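SsDNA-binding protein essential for mitochondrial genome maintenance (Saccharomyces cerevisiae, PDB 6CQK) binds single-stranded DNA preferentially and cooperatively, takes part in mitochondrial DNA replication and stimulates the PIF1 helicase. Local coordinates at residues F3-I8 with Y69-A74; Y30-Q35 with Y45-F50. All coordinates share one frame; numbering follows the deposited sequence.

Contact 1: residues F3-I8 with Y69-A74; sequences FSKMSI and YVEADA
Five backbone hydrogen bonds join residues 3-8 to residues 69-74, the antiparallel pairing of the first and fourth strands with which the OB fold closes on itself. Met6 with Ala72 and Ile8 with Val70 are the hydrogen-bonded pairs; the straightest bond, Met6 N to Ala72 O, is 2.8 Å long with 174° at the hydrogen. Toward the start of the strand Ala74 N gives to Ser4 O nearly along the C=O axis. Ser4 then adds a side-chain bond: with OG between its own N and carbonyl carbon (chi1 60°), the hydroxyl gives to Ala74 O at 2.6 Å, from above the carbonyl plane. Ser4 OG is also bonded to Tyr45 OH of the second subunit, a strand of which pairs antiparallel with 3-8 and carries the sheet across the interface.

Lys5, Ser7, Glu71 and Asp73 share one face. The Lys5 and Glu71 chains rise together from it, and their tips form a weak salt bridge, Lys5 NZ to Glu71 OE2 at 3.4 Å. Tyr69 OH gives to the same Glu71 OE2 at 3.0 Å, reaching it from above the carboxylate plane, so one oxygen takes two donors. Weak, long ion pairs also link Lys5 and Glu71 to their counterparts in the third subunit.

Met6, Ile8, Val70 and Ala72 occupy the other face, where Ile8 packs on Ser34, Val70 on Tyr30 and Met6 on Leu92. Met6 CG is anti to the backbone N, and the chain beyond bends away from the partner strand, leaving CB, 4.0 Å from Ala72 O, as its closest side-chain atom.

Contact 2: residues Y30-Q35 with Y45-F50; sequences YSIASQ and YNITVF
The hairpin of strands 26-34 and 43-49 supplies this contact, with residues 30-35 running antiparallel to residues 45-50. Tyr30 with Ile47 and Ile32 with Tyr45 are hydrogen-bonded pairs, each bonded in both directions. Ile47 N gives to Tyr30 O at 2.8 Å, almost exactly along the C=O axis, whereas the return bond from Tyr30 N to Ile47 O stretches to 3.3 Å. Ile32 N reaches Tyr45 O in the carbonyl plane, and Tyr45 N answers to Ile32 O, also in plane.

Tyr30 and Ile47 carry most of the side-chain packing. Tyr30 CG is wedged between its own N and carbonyl carbon (chi1 72°), and the ring runs out alongside Ile47. Ile47 CB lies over one face in a CH-pi contact, 3.9 Å from the ring centroid and shifted toward the rim. Its CG2 touches Tyr30 CE1 at 3.6 Å, while CG1 lies 3.8 Å from Tyr30 CZ. Val49 CG2 meets the same ring at its edge, 3.8 Å from Tyr30 CE1. The phenol oxygen is anchored on Gln94 OE1, and the ring meets Phe16 edge-to-face.

In the OB fold these are the second and third strands, and Tyr30, Ile32, Tyr45 and Ile47 share the face that lines the interior of the curled sheet. Ile32 crosses Ile47 obliquely, CD1 to CG1 at 3.7 Å, and Leu92 packs on both Tyr45 and Ile47. The Tyr45 hydroxyl runs on to the subunit interface, where it bonds to Ser4 OG of the second subunit. On the other face lie Ser31 and Asn46, a non-hydrogen-bonded pair. There Asn46 leans across the hairpin, its OD1 coming within 3.5 Å of Ser31 CB.

Both contacts are largely buried antiparallel pairings in one sheet, but contact 2 is close to the centre of the chain and contact 1 nearer the subunit interfaces. Contact 2 joins strands adjacent in sequence; contact 1 brings together strands 3-20 and 67-77 from far apart, so the hairpin is nested within the loop it closes. The two share a mostly apolar interior: Val70 CG2 packs on Ile32 CD1 at 3.5 Å and on Tyr30 OH, and Ile8 CG2 meets Ile32 CG2. On the opposite face their chemistry diverges, contact 1 bearing Lys5 and Glu71, which face the third subunit, contact 2 the small uncharged pair Ser31 and Asn46.

Contact 1: residues F3-I8 with Y69-A74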
loop_
_atom_site.group_PDB
_atom_site.type_symbol
_atom_site.label_atom_id
_atom_site.label_comp_id
_atom_site.label_asym_id
_atom_site.label_seq_id
_atom_site.Cartn_x
_atom_site.Cartn_y
_atom_site.Cartn_z
ATOM N N PHE A 3 2.057 2.758 -12.434
ATOM C CA PHE A 3 0.722 2.828 -11.766
ATOM C C PHE A 3 0.565 3.982 -10.783
ATOM O O PHE A 3 1.544 4.655 -10.412
ATOM C CB PHE A 3 0.376 1.478 -11.078
ATOM C CG PHE A 3 1.235 1.139 -9.883
ATOM C CD1 PHE A 3 0.954 1.669 -8.632
ATOM C CD2 PHE A 3 2.326 0.292 -10.002
ATOM C CE1 PHE A 3 1.764 1.355 -7.541
ATOM C CE2 PHE A 3 3.132 -0.027 -8.916
ATOM C CZ PHE A 3 2.847 0.497 -7.683
ATOM N N SER A 4 -0.654 4.183 -10.326
ATOM C CA SER A 4 -0.855 5.184 -9.269
ATOM C C SER A 4 -2.057 4.810 -8.478
ATOM O O SER A 4 -3.134 5.081 -8.905
ATOM C CB SER A 4 -0.935 6.632 -9.826
ATOM O OG SER A 4 -2.003 6.749 -10.733
ATOM N N LYS A 5 -1.856 4.172 -7.339
ATOM C CA LYS A 5 -2.965 3.731 -6.506
ATOM C C LYS A 5 -2.932 4.461 -5.206
ATOM O O LYS A 5 -1.890 4.830 -4.735
ATOM C CB LYS A 5 -3.011 2.213 -6.255
ATOM C CG LYS A 5 -1.787 1.643 -5.610
ATOM C CD LYS A 5 -1.850 0.137 -5.410
ATOM C CE LYS A 5 -2.493 -0.144 -4.047
ATOM N NZ LYS A 5 -2.977 -1.540 -3.870
ATOM N N MET A 6 -4.116 4.648 -4.635
ATOM C CA MET A 6 -4.325 5.280 -3.305
ATOM C C MET A 6 -4.941 4.311 -2.317
ATOM O O MET A 6 -5.798 3.501 -2.688
ATOM C CB MET A 6 -5.299 6.407 -3.443
ATOM C CG MET A 6 -5.470 7.187 -2.154
ATOM S SD MET A 6 -5.362 8.978 -2.341
ATOM C CE MET A 6 -3.998 9.354 -3.385
ATOM N N SER A 7 -4.473 4.339 -1.093
ATOM C CA SER A 7 -5.105 3.567 -0.028
ATOM C C SER A 7 -5.578 4.589 0.974
ATOM O O SER A 7 -4.827 5.479 1.316
ATOM C CB SER A 7 -4.112 2.601 0.617
ATOM O OG SER A 7 -3.365 1.917 -0.386
ATOM N N ILE A 8 -6.831 4.465 1.401
ATOM C CA ILE A 8 -7.436 5.379 2.332
ATOM C C ILE A 8 -8.050 4.628 3.482
ATOM O O ILE A 8 -8.698 3.614 3.305
ATOM C CB ILE A 8 -8.539 6.110 1.633
ATOM C CG1 ILE A 8 -7.966 6.974 0.518
ATOM C CG2 ILE A 8 -9.313 7.003 2.613
ATOM C CD1 ILE A 8 -8.952 7.168 -0.595
ATOM N N TYR A 69 -11.371 0.660 4.753
ATOM C CA TYR A 69 -10.013 0.746 4.145
ATOM C C TYR A 69 -10.230 0.488 2.672
ATOM O O TYR A 69 -10.670 -0.594 2.323
ATOM C CB TYR A 69 -9.059 -0.264 4.764
ATOM C CG TYR A 69 -7.809 -0.517 3.984
ATOM C CD1 TYR A 69 -7.753 -1.495 3.017
ATOM C CD2 TYR A 69 -6.666 0.184 4.239
ATOM C CE1 TYR A 69 -6.603 -1.748 2.318
ATOM C CE2 TYR A 69 -5.515 -0.041 3.523
ATOM C CZ TYR A 69 -5.488 -1.013 2.569
ATOM O OH TYR A 69 -4.295 -1.227 1.891
ATOM N N VAL A 70 -10.023 1.505 1.841
ATOM C CA VAL A 70 -10.297 1.427 0.417
ATOM C C VAL A 70 -8.994 1.529 -0.323
ATOM O O VAL A 70 -8.086 2.280 0.071
ATOM C CB VAL A 70 -11.152 2.577 -0.036
ATOM C CG1 VAL A 70 -11.211 2.663 -1.552
ATOM C CG2 VAL A 70 -12.532 2.487 0.593
ATOM N N GLU A 71 -8.860 0.729 -1.376
ATOM C CA GLU A 71 -7.754 0.882 -2.321
ATOM C C GLU A 71 -8.367 1.250 -3.653
ATOM O O GLU A 71 -9.348 0.685 -4.035
ATOM C CB GLU A 71 -7.007 -0.406 -2.508
ATOM C CG GLU A 71 -6.273 -0.847 -1.297
ATOM C CD GLU A 71 -5.677 -2.211 -1.444
ATOM O OE1 GLU A 71 -6.300 -3.167 -2.000
ATOM O OE2 GLU A 71 -4.534 -2.268 -0.963
ATOM N N ALA A 72 -7.792 2.223 -4.329
ATOM C CA ALA A 72 -8.396 2.743 -5.527
ATOM C C ALA A 72 -7.321 3.141 -6.544
ATOM O O ALA A 72 -6.288 3.706 -6.177
ATOM C CB ALA A 72 -9.291 3.978 -5.171
ATOM N N ASP A 73 -7.610 2.910 -7.817
ATOM C CA ASP A 73 -6.744 3.424 -8.872
ATOM C C ASP A 73 -6.949 4.894 -9.039
ATOM O O ASP A 73 -8.096 5.348 -9.090
ATOM C CB ASP A 73 -6.953 2.652 -10.191
ATOM C CG ASP A 73 -6.233 1.322 -10.158
ATOM O OD1 ASP A 73 -5.083 1.279 -9.645
ATOM O OD2 ASP A 73 -6.814 0.292 -10.519
ATOM N N ALA A 74 -5.858 5.622 -9.100
ATOM C CA ALA A 74 -5.893 7.064 -9.229
ATOM C C ALA A 74 -5.505 7.570 -10.605
ATOM O O ALA A 74 -4.524 7.094 -11.171
ATOM C CB ALA A 74 -4.959 7.701 -8.199
#

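Contact 2: residues Y30-Q35 with Y45-F50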
loop_
_atom_site.group_PDB
_atom_site.type_symbol
_atom_site.label_atom_id
_atom_site.label_comp_id
_atom_site.label_asym_id
_atom_site.label_seq_id
_atom_site.Cartn_x
_atom_site.Cartn_y
_atom_site.Cartn_z
ATOM N N TYR A 30 -19.428 7.796 -4.016
ATOM C CA TYR A 30 -19.514 8.143 -2.618
ATOM C C TYR A 30 -18.214 8.818 -2.229
ATOM O O TYR A 30 -17.209 8.755 -2.962
ATOM C CB TYR A 30 -19.800 6.923 -1.732
ATOM C CG TYR A 30 -18.639 5.943 -1.562
ATOM C CD1 TYR A 30 -18.394 4.923 -2.475
ATOM C CD2 TYR A 30 -17.792 6.038 -0.476
ATOM C CE1 TYR A 30 -17.349 4.041 -2.310
ATOM C CE2 TYR A 30 -16.744 5.142 -0.330
ATOM C CZ TYR A 30 -16.525 4.148 -1.259
ATOM O OH TYR A 30 -15.409 3.314 -1.117
ATOM N N SER A 31 -18.249 9.501 -1.101
ATOM C CA SER A 31 -17.079 10.199 -0.599
ATOM C C SER A 31 -16.662 9.647 0.787
ATOM O O SER A 31 -17.514 9.158 1.529
ATOM C CB SER A 31 -17.339 11.693 -0.533
ATOM O OG SER A 31 -18.538 11.923 0.182
ATOM N N ILE A 32 -15.335 9.634 1.026
ATOM C CA ILE A 32 -14.742 9.208 2.261
ATOM C C ILE A 32 -14.164 10.470 2.901
ATOM O O ILE A 32 -13.383 11.171 2.268
ATOM C CB ILE A 32 -13.580 8.184 1.999
ATOM C CG1 ILE A 32 -14.130 6.925 1.352
ATOM C CG2 ILE A 32 -12.864 7.779 3.299
ATOM C CD1 ILE A 32 -13.074 5.940 0.943
ATOM N N ALA A 33 -14.516 10.710 4.147
ATOM C CA ALA A 33 -13.858 11.713 4.920
ATOM C C ALA A 33 -12.747 11.046 5.682
ATOM O O ALA A 33 -13.018 10.129 6.457
ATOM C CB ALA A 33 -14.832 12.353 5.883
ATOM N N SER A 34 -11.505 11.488 5.480
ATOM C CA SER A 34 -10.347 10.901 6.137
ATOM C C SER A 34 -9.684 12.042 6.813
ATOM O O SER A 34 -9.282 13.016 6.185
ATOM C CB SER A 34 -9.384 10.272 5.142
ATOM O OG SER A 34 -8.103 10.038 5.662
ATOM N N GLN A 35 -9.629 11.987 8.125
ATOM C CA GLN A 35 -9.020 13.041 8.884
ATOM C C GLN A 35 -8.084 12.445 9.855
ATOM O O GLN A 35 -8.476 12.087 10.936
ATOM C CB GLN A 35 -10.045 13.815 9.663
ATOM C CG GLN A 35 -9.392 14.955 10.369
ATOM C CD GLN A 35 -10.331 15.726 11.204
ATOM O OE1 GLN A 35 -11.369 15.246 11.552
ATOM N NE2 GLN A 35 -9.969 16.927 11.531
ATOM N N TYR A 45 -12.514 12.489 -0.301
ATOM C CA TYR A 45 -12.045 11.806 -1.523
ATOM C C TYR A 45 -13.244 11.170 -2.136
ATOM O O TYR A 45 -14.009 10.508 -1.410
ATOM C CB TYR A 45 -11.026 10.717 -1.191
ATOM C CG TYR A 45 -9.708 11.230 -0.677
ATOM C CD1 TYR A 45 -8.850 11.916 -1.515
ATOM C CD2 TYR A 45 -9.295 11.014 0.659
ATOM C CE1 TYR A 45 -7.606 12.411 -1.031
ATOM C CE2 TYR A 45 -8.080 11.520 1.146
ATOM C CZ TYR A 45 -7.240 12.224 0.302
ATOM O OH TYR A 45 -6.012 12.689 0.679
ATOM N N ASN A 46 -13.464 11.436 -3.421
ATOM C CA ASN A 46 -14.609 10.890 -4.111
ATOM C C ASN A 46 -14.212 9.651 -4.856
ATOM O O ASN A 46 -13.232 9.658 -5.630
ATOM C CB ASN A 46 -15.137 11.889 -5.084
ATOM C CG ASN A 46 -15.518 13.180 -4.396
ATOM O OD1 ASN A 46 -16.388 13.196 -3.496
ATOM N ND2 ASN A 46 -14.884 14.277 -4.791
ATOM N N ILE A 47 -14.918 8.587 -4.520
ATOM C CA ILE A 47 -14.627 7.257 -4.975
ATOM C C ILE A 47 -15.645 6.887 -6.040
ATOM O O ILE A 47 -16.823 7.228 -5.907
ATOM C CB ILE A 47 -14.831 6.237 -3.836
ATOM C CG1 ILE A 47 -14.017 6.626 -2.616
ATOM C CG2 ILE A 47 -14.486 4.829 -4.299
ATOM C CD1 ILE A 47 -12.551 6.906 -2.897
ATOM N N THR A 48 -15.172 6.191 -7.080
ATOM C CA THR A 48 -16.015 5.753 -8.152
ATOM C C THR A 48 -15.921 4.268 -8.070
ATOM O O THR A 48 -14.862 3.742 -7.886
ATOM C CB THR A 48 -15.462 6.258 -9.503
ATOM O OG1 THR A 48 -15.424 7.701 -9.510
ATOM C CG2 THR A 48 -16.315 5.805 -10.638
ATOM N N VAL A 49 -17.036 3.597 -8.231
ATOM C CA VAL A 49 -17.080 2.146 -8.224
ATOM C C VAL A 49 -17.788 1.534 -9.442
ATOM O O VAL A 49 -18.987 1.789 -9.693
ATOM C CB VAL A 49 -17.806 1.606 -7.016
ATOM C CG1 VAL A 49 -17.452 0.140 -6.851
ATOM C CG2 VAL A 49 -17.428 2.391 -5.754
ATOM N N PHE A 50 -17.017 0.783 -10.235
ATOM C CA PHE A 50 -17.582 0.007 -11.312
ATOM C C PHE A 50 -17.724 -1.446 -10.901
ATOM O O PHE A 50 -18.706 -2.047 -11.290
ATOM C CB PHE A 50 -16.762 0.129 -12.563
ATOM C CG PHE A 50 -16.724 1.497 -13.127
ATOM C CD1 PHE A 50 -17.775 2.015 -13.808
ATOM C CD2 PHE A 50 -15.609 2.282 -12.974
ATOM C CE1 PHE A 50 -17.732 3.308 -14.330
ATOM C CE2 PHE A 50 -15.550 3.580 -13.500
ATOM C CZ PHE A 50 -16.620 4.087 -14.189
#